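Aromatic-ring-hydroxylating dioxygenase beta subunit (Catenulispora acidiphila, PDB 6VW4) is of unknown function but binds the aromatic polyketide S-DNPA in the pocket of an NTF2-like fold. Local coordinates at residues A[36-47]-A[133-144]. Residues are numbered along the deposited sequence; the frame is centred on the assembly and turned at random.
Sequences TFTPDGVFRHTP and LTASRWVEHDNR. With SDN ([(3S)-9-hydroxy-1-methyl-10-oxo-4,10-dihydro-3H-benzo[g]isochromen-3-yl]acetic acid), chain C.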
loop_
_atom_site.group_PDB
_atom_site.type_symbol
_atom_site.label_atom_id
_atom_site.label_comp_id
_atom_site.label_asym_id
_atom_site.label_seq_id
_atom_site.Cartn_x
_atom_site.Cartn_y
_atom_site.Cartn_z
ATOM N N THR A 36 2.063 21.966 -0.826
ATOM C CA THR A 36 2.328 21.003 -1.894
ATOM C C THR A 36 1.291 21.097 -2.990
ATOM O O THR A 36 1.388 20.383 -4.003
ATOM C CB THR A 36 2.379 19.560 -1.362
ATOM O OG1 THR A 36 1.061 19.137 -1.003
ATOM C CG2 THR A 36 3.309 19.464 -0.164
ATOM N N PHE A 37 0.272 21.914 -2.780
ATOM C CA PHE A 37 -0.684 22.241 -3.827
ATOM C C PHE A 37 -0.222 23.487 -4.592
ATOM O O PHE A 37 0.561 24.283 -4.095
ATOM C CB PHE A 37 -2.066 22.487 -3.232
ATOM C CG PHE A 37 -2.833 21.230 -2.849
ATOM C CD1 PHE A 37 -2.470 20.479 -1.750
ATOM C CD2 PHE A 37 -3.923 20.823 -3.608
ATOM C CE1 PHE A 37 -3.192 19.367 -1.393
ATOM C CE2 PHE A 37 -4.655 19.713 -3.252
ATOM C CZ PHE A 37 -4.294 18.990 -2.146
ATOM N N THR A 38 -0.714 23.649 -5.816
ATOM C CA THR A 38 -0.478 24.900 -6.509
ATOM C C THR A 38 -1.209 26.033 -5.787
ATOM O O THR A 38 -2.107 25.780 -4.985
ATOM C CB THR A 38 -0.958 24.848 -7.947
ATOM O OG1 THR A 38 -2.353 24.568 -7.966
ATOM C CG2 THR A 38 -0.210 23.810 -8.732
ATOM N N PRO A 39 -0.834 27.299 -6.050
ATOM C CA PRO A 39 -1.504 28.425 -5.340
ATOM C C PRO A 39 -3.004 28.478 -5.565
ATOM O O PRO A 39 -3.735 28.929 -4.668
ATOM C CB PRO A 39 -0.805 29.669 -5.908
ATOM C CG PRO A 39 0.628 29.140 -6.285
ATOM C CD PRO A 39 0.358 27.738 -6.816
ATOM N N ASP A 40 -3.476 27.996 -6.725
ATOM C CA ASP A 40 -4.889 27.890 -7.064
ATOM C C ASP A 40 -5.410 26.449 -6.960
ATOM O O ASP A 40 -6.363 26.073 -7.653
ATOM C CB ASP A 40 -5.112 28.458 -8.472
ATOM C CG ASP A 40 -4.249 27.781 -9.518
ATOM O OD1 ASP A 40 -3.318 27.085 -9.103
ATOM O OD2 ASP A 40 -4.509 27.910 -10.746
ATOM N N GLY A 41 -4.809 25.642 -6.084
ATOM C CA GLY A 41 -5.119 24.214 -6.047
ATOM C C GLY A 41 -6.515 23.922 -5.511
ATOM O O GLY A 41 -6.999 24.557 -4.567
ATOM N N VAL A 42 -7.179 22.969 -6.158
ATOM C CA VAL A 42 -8.512 22.511 -5.778
ATOM C C VAL A 42 -8.415 21.247 -4.914
ATOM O O VAL A 42 -7.849 20.244 -5.346
ATOM C CB VAL A 42 -9.367 22.212 -7.022
ATOM C CG1 VAL A 42 -10.750 21.800 -6.584
ATOM C CG2 VAL A 42 -9.492 23.397 -7.967
ATOM N N PHE A 43 -9.056 21.265 -3.749
ATOM C CA PHE A 43 -9.127 20.144 -2.812
ATOM C C PHE A 43 -10.586 19.854 -2.474
ATOM O O PHE A 43 -11.169 20.535 -1.631
ATOM C CB PHE A 43 -8.374 20.505 -1.564
ATOM C CG PHE A 43 -8.258 19.392 -0.553
ATOM C CD1 PHE A 43 -8.369 18.055 -0.928
ATOM C CD2 PHE A 43 -7.991 19.690 0.781
ATOM C CE1 PHE A 43 -8.213 17.028 0.016
ATOM C CE2 PHE A 43 -7.848 18.665 1.735
ATOM C CZ PHE A 43 -7.951 17.338 1.346
ATOM N N ARG A 44 -11.169 18.846 -3.116
ATOM C CA ARG A 44 -12.528 18.386 -2.817
ATOM C C ARG A 44 -12.395 17.146 -1.930
ATOM O O ARG A 44 -12.379 16.014 -2.427
ATOM C CB ARG A 44 -13.286 18.100 -4.114
ATOM C CG ARG A 44 -14.819 17.991 -3.949
ATOM C CD ARG A 44 -15.268 16.829 -3.038
ATOM N NE ARG A 44 -15.307 15.560 -3.756
ATOM C CZ ARG A 44 -16.269 15.186 -4.596
ATOM N NH1 ARG A 44 -16.197 14.005 -5.194
ATOM N NH2 ARG A 44 -17.300 15.982 -4.839
ATOM N N HIS A 45 -12.307 17.349 -0.594
ATOM C CA HIS A 45 -12.035 16.232 0.315
ATOM C C HIS A 45 -13.281 15.401 0.646
ATOM O O HIS A 45 -13.146 14.237 1.048
ATOM C CB HIS A 45 -11.378 16.729 1.626
ATOM C CG HIS A 45 -12.299 17.468 2.551
ATOM N ND1 HIS A 45 -12.645 16.993 3.801
ATOM C CD2 HIS A 45 -12.903 18.674 2.422
ATOM C CE1 HIS A 45 -13.451 17.862 4.386
ATOM N NE2 HIS A 45 -13.617 18.892 3.574
ATOM N N THR A 46 -14.486 15.971 0.529
ATOM C CA THR A 46 -15.686 15.216 0.866
ATOM C C THR A 46 -16.814 15.499 -0.115
ATOM O O THR A 46 -17.130 16.675 -0.381
ATOM C CB THR A 46 -16.166 15.497 2.302
ATOM O OG1 THR A 46 -16.295 16.913 2.520
ATOM C CG2 THR A 46 -15.199 14.888 3.328
ATOM N N PRO A 47 -17.452 14.460 -0.649
ATOM C CA PRO A 47 -18.542 14.679 -1.607
ATOM C C PRO A 47 -19.695 15.434 -0.959
ATOM O O PRO A 47 -19.945 15.321 0.245
ATOM C CB PRO A 47 -18.953 13.263 -2.022
ATOM C CG PRO A 47 -17.790 12.361 -1.602
ATOM C CD PRO A 47 -17.210 13.025 -0.388
ATOM N N LEU A 133 3.727 19.687 -8.010
ATOM C CA LEU A 133 2.716 20.221 -7.114
ATOM C C LEU A 133 1.362 19.698 -7.540
ATOM O O LEU A 133 1.157 19.382 -8.710
ATOM C CB LEU A 133 2.658 21.759 -7.126
ATOM C CG LEU A 133 3.873 22.583 -6.703
ATOM C CD1 LEU A 133 3.788 23.962 -7.415
ATOM C CD2 LEU A 133 3.923 22.713 -5.219
ATOM N N THR A 134 0.422 19.674 -6.591
ATOM C CA THR A 134 -0.921 19.158 -6.834
ATOM C C THR A 134 -1.821 20.312 -7.263
ATOM O O THR A 134 -2.084 21.235 -6.488
ATOM C CB THR A 134 -1.494 18.473 -5.576
ATOM O OG1 THR A 134 -0.566 17.541 -5.049
ATOM C CG2 THR A 134 -2.807 17.709 -5.859
ATOM N N ALA A 135 -2.278 20.249 -8.490
ATOM C CA ALA A 135 -3.259 21.188 -8.990
ATOM C C ALA A 135 -4.645 20.858 -8.468
ATOM O O ALA A 135 -5.432 21.764 -8.167
ATOM C CB ALA A 135 -3.272 21.154 -10.513
ATOM N N SER A 136 -4.981 19.569 -8.399
ATOM C CA SER A 136 -6.273 19.182 -7.854
ATOM C C SER A 136 -6.235 17.800 -7.205
ATOM O O SER A 136 -5.445 16.918 -7.593
ATOM C CB SER A 136 -7.378 19.236 -8.940
ATOM O OG SER A 136 -7.012 18.515 -10.096
ATOM N N ARG A 137 -7.115 17.640 -6.217
ATOM C CA ARG A 137 -7.379 16.378 -5.537
ATOM C C ARG A 137 -8.887 16.237 -5.350
ATOM O O ARG A 137 -9.534 17.082 -4.721
ATOM C CB ARG A 137 -6.650 16.316 -4.196
ATOM C CG ARG A 137 -7.122 15.182 -3.296
ATOM C CD ARG A 137 -6.067 14.874 -2.268
ATOM N NE ARG A 137 -4.923 14.257 -2.907
ATOM C CZ ARG A 137 -3.759 14.059 -2.305
ATOM N NH1 ARG A 137 -3.587 14.453 -1.056
ATOM N NH2 ARG A 137 -2.751 13.504 -2.964
ATOM N N TRP A 138 -9.434 15.185 -5.920
ATOM C CA TRP A 138 -10.859 14.926 -5.964
ATOM C C TRP A 138 -11.113 13.587 -5.262
ATOM O O TRP A 138 -10.805 12.520 -5.803
ATOM C CB TRP A 138 -11.326 14.936 -7.416
ATOM C CG TRP A 138 -12.727 15.376 -7.513
ATOM C CD1 TRP A 138 -13.840 14.575 -7.555
ATOM C CD2 TRP A 138 -13.200 16.732 -7.537
ATOM N NE1 TRP A 138 -14.976 15.354 -7.618
ATOM C CE2 TRP A 138 -14.612 16.679 -7.605
ATOM C CE3 TRP A 138 -12.566 17.985 -7.516
ATOM C CZ2 TRP A 138 -15.404 17.834 -7.649
ATOM C CZ3 TRP A 138 -13.355 19.132 -7.565
ATOM C CH2 TRP A 138 -14.759 19.047 -7.627
ATOM N N VAL A 139 -11.647 13.646 -4.045
ATOM C CA VAL A 139 -11.870 12.466 -3.219
ATOM C C VAL A 139 -13.320 12.008 -3.330
ATOM O O VAL A 139 -14.246 12.802 -3.136
ATOM C CB VAL A 139 -11.510 12.736 -1.749
ATOM C CG1 VAL A 139 -11.644 11.431 -0.948
ATOM C CG2 VAL A 139 -10.120 13.277 -1.633
ATOM N N GLU A 140 -13.516 10.718 -3.601
ATOM C CA GLU A 140 -14.802 10.055 -3.372
ATOM C C GLU A 140 -14.757 9.168 -2.123
ATOM O O GLU A 140 -13.687 8.740 -1.663
ATOM C CB GLU A 140 -15.220 9.204 -4.566
ATOM C CG GLU A 140 -15.210 9.936 -5.893
ATOM C CD GLU A 140 -16.396 10.857 -6.097
ATOM O OE1 GLU A 140 -16.387 11.587 -7.114
ATOM O OE2 GLU A 140 -17.332 10.859 -5.252
ATOM N N HIS A 141 -15.928 8.913 -1.556
ATOM C CA HIS A 141 -16.073 8.087 -0.352
ATOM C C HIS A 141 -16.888 6.859 -0.718
ATOM O O HIS A 141 -18.033 6.998 -1.150
ATOM C CB HIS A 141 -16.777 8.834 0.777
ATOM C CG HIS A 141 -15.943 9.888 1.423
ATOM N ND1 HIS A 141 -14.766 10.344 0.876
ATOM C CD2 HIS A 141 -16.117 10.582 2.572
ATOM C CE1 HIS A 141 -14.248 11.273 1.658
ATOM N NE2 HIS A 141 -15.045 11.431 2.697
ATOM N N ASP A 142 -16.306 5.664 -0.573
ATOM C CA ASP A 142 -17.043 4.462 -0.960
ATOM C C ASP A 142 -18.334 4.316 -0.141
ATOM O O ASP A 142 -19.371 3.909 -0.680
ATOM C CB ASP A 142 -16.183 3.204 -0.804
ATOM C CG ASP A 142 -15.271 2.930 -2.019
ATOM O OD1 ASP A 142 -15.506 3.470 -3.119
ATOM O OD2 ASP A 142 -14.309 2.140 -1.853
ATOM N N ASN A 143 -18.293 4.636 1.164
ATOM C CA ASN A 143 -19.502 4.530 1.993
ATOM C C ASN A 143 -20.615 5.411 1.432
ATOM O O ASN A 143 -21.742 4.940 1.218
ATOM C CB ASN A 143 -19.206 4.865 3.479
ATOM C CG ASN A 143 -18.518 6.219 3.681
ATOM O OD1 ASN A 143 -17.531 6.546 3.020
ATOM N ND2 ASN A 143 -19.016 6.987 4.639
ATOM N N ARG A 144 -20.296 6.679 1.105
ATOM C CA ARG A 144 -21.306 7.580 0.536
ATOM C C ARG A 144 -21.710 7.196 -0.883
ATOM O O ARG A 144 -22.875 7.368 -1.263
ATOM C CB ARG A 144 -20.823 9.029 0.536
ATOM C CG ARG A 144 -21.962 10.033 0.184
ATOM C CD ARG A 144 -21.447 11.452 -0.002
ATOM N NE ARG A 144 -22.463 12.508 -0.112
ATOM C CZ ARG A 144 -23.169 12.788 -1.212
ATOM N NH1 ARG A 144 -23.022 12.062 -2.317
ATOM N NH2 ARG A 144 -24.030 13.801 -1.205
HETATM O O4 SDN C . -5.916 14.692 1.890
HETATM C C11 SDN C . -6.499 13.505 1.445
HETATM C C12 SDN C . -7.674 13.006 2.006
HETATM C C13 SDN C . -8.345 13.804 3.148
HETATM O O5 SDN C . -7.861 14.818 3.531
HETATM C C14 SDN C . -9.625 13.272 3.765
HETATM C C15 SDN C . -10.317 14.074 4.893
HETATM O O3 SDN C . -11.747 13.908 4.994
HETATM C C16 SDN C . -9.594 15.130 5.743
HETATM C C10 SDN C . -5.868 12.772 0.453
HETATM C C9 SDN C . -6.419 11.564 -0.004
HETATM C C8 SDN C . -7.595 11.075 0.543
HETATM C C7 SDN C . -8.228 11.787 1.557
HETATM C C6 SDN C . -9.547 11.223 2.180
HETATM C C5 SDN C . -10.206 12.037 3.291
HETATM C C4 SDN C . -11.452 11.541 3.879
HETATM C C3 SDN C . -12.211 12.533 4.747
HETATM C C2 SDN C . -12.095 11.823 6.084
HETATM C C1 SDN C . -13.309 11.198 6.739
HETATM O O2 SDN C . -14.412 11.212 6.145
HETATM O O1 SDN C . -13.175 10.682 7.887
#
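F43 and R137 are paired on neighbouring parallel strands, 41-44 and 136-139, and lie side by side on the face that lines the ligand pocket. The R137 chain runs along the F43 ring, with CD 3.8 Å from F43 CE1. Its guanidinium, in salt bridge with D122, turns one face to C9 of SDN. F43 meets the ligand with its edge, CZ 3.3 Å from SDN O5. Before the chain turns its corners, in the strand pair 37-38 and 133-134, T134 CB sits over one face of the F37 ring, 4.0 Å from its centroid. Helices 8-26 and 55-68 pack on this buried side. This is the curved sheet and helix cone of the NTF2-like fold, whose hollow takes the ligand. V139 CG1 continues the wall, and H45 ND1 gives SDN O3 a weak but straight hydrogen bond of 3.4 Å. P47 CD stands over the centre of the H141 ring. The other face of the sheet is more exposed. There R44 lies across W138, with R44 CB 3.5 Å from the centroid of the six-membered ring, over its face. Bends at chi2 (-63°) and chi3 (-82°) fold the R44 chain back, and NE bonds to V139 O at 3.0 Å. W138 NE1 lies above the guanidinium plane; E140 OE1 lies at the guanidinium edge and forms a salt bridge with R44 NH1 at 3.1 Å.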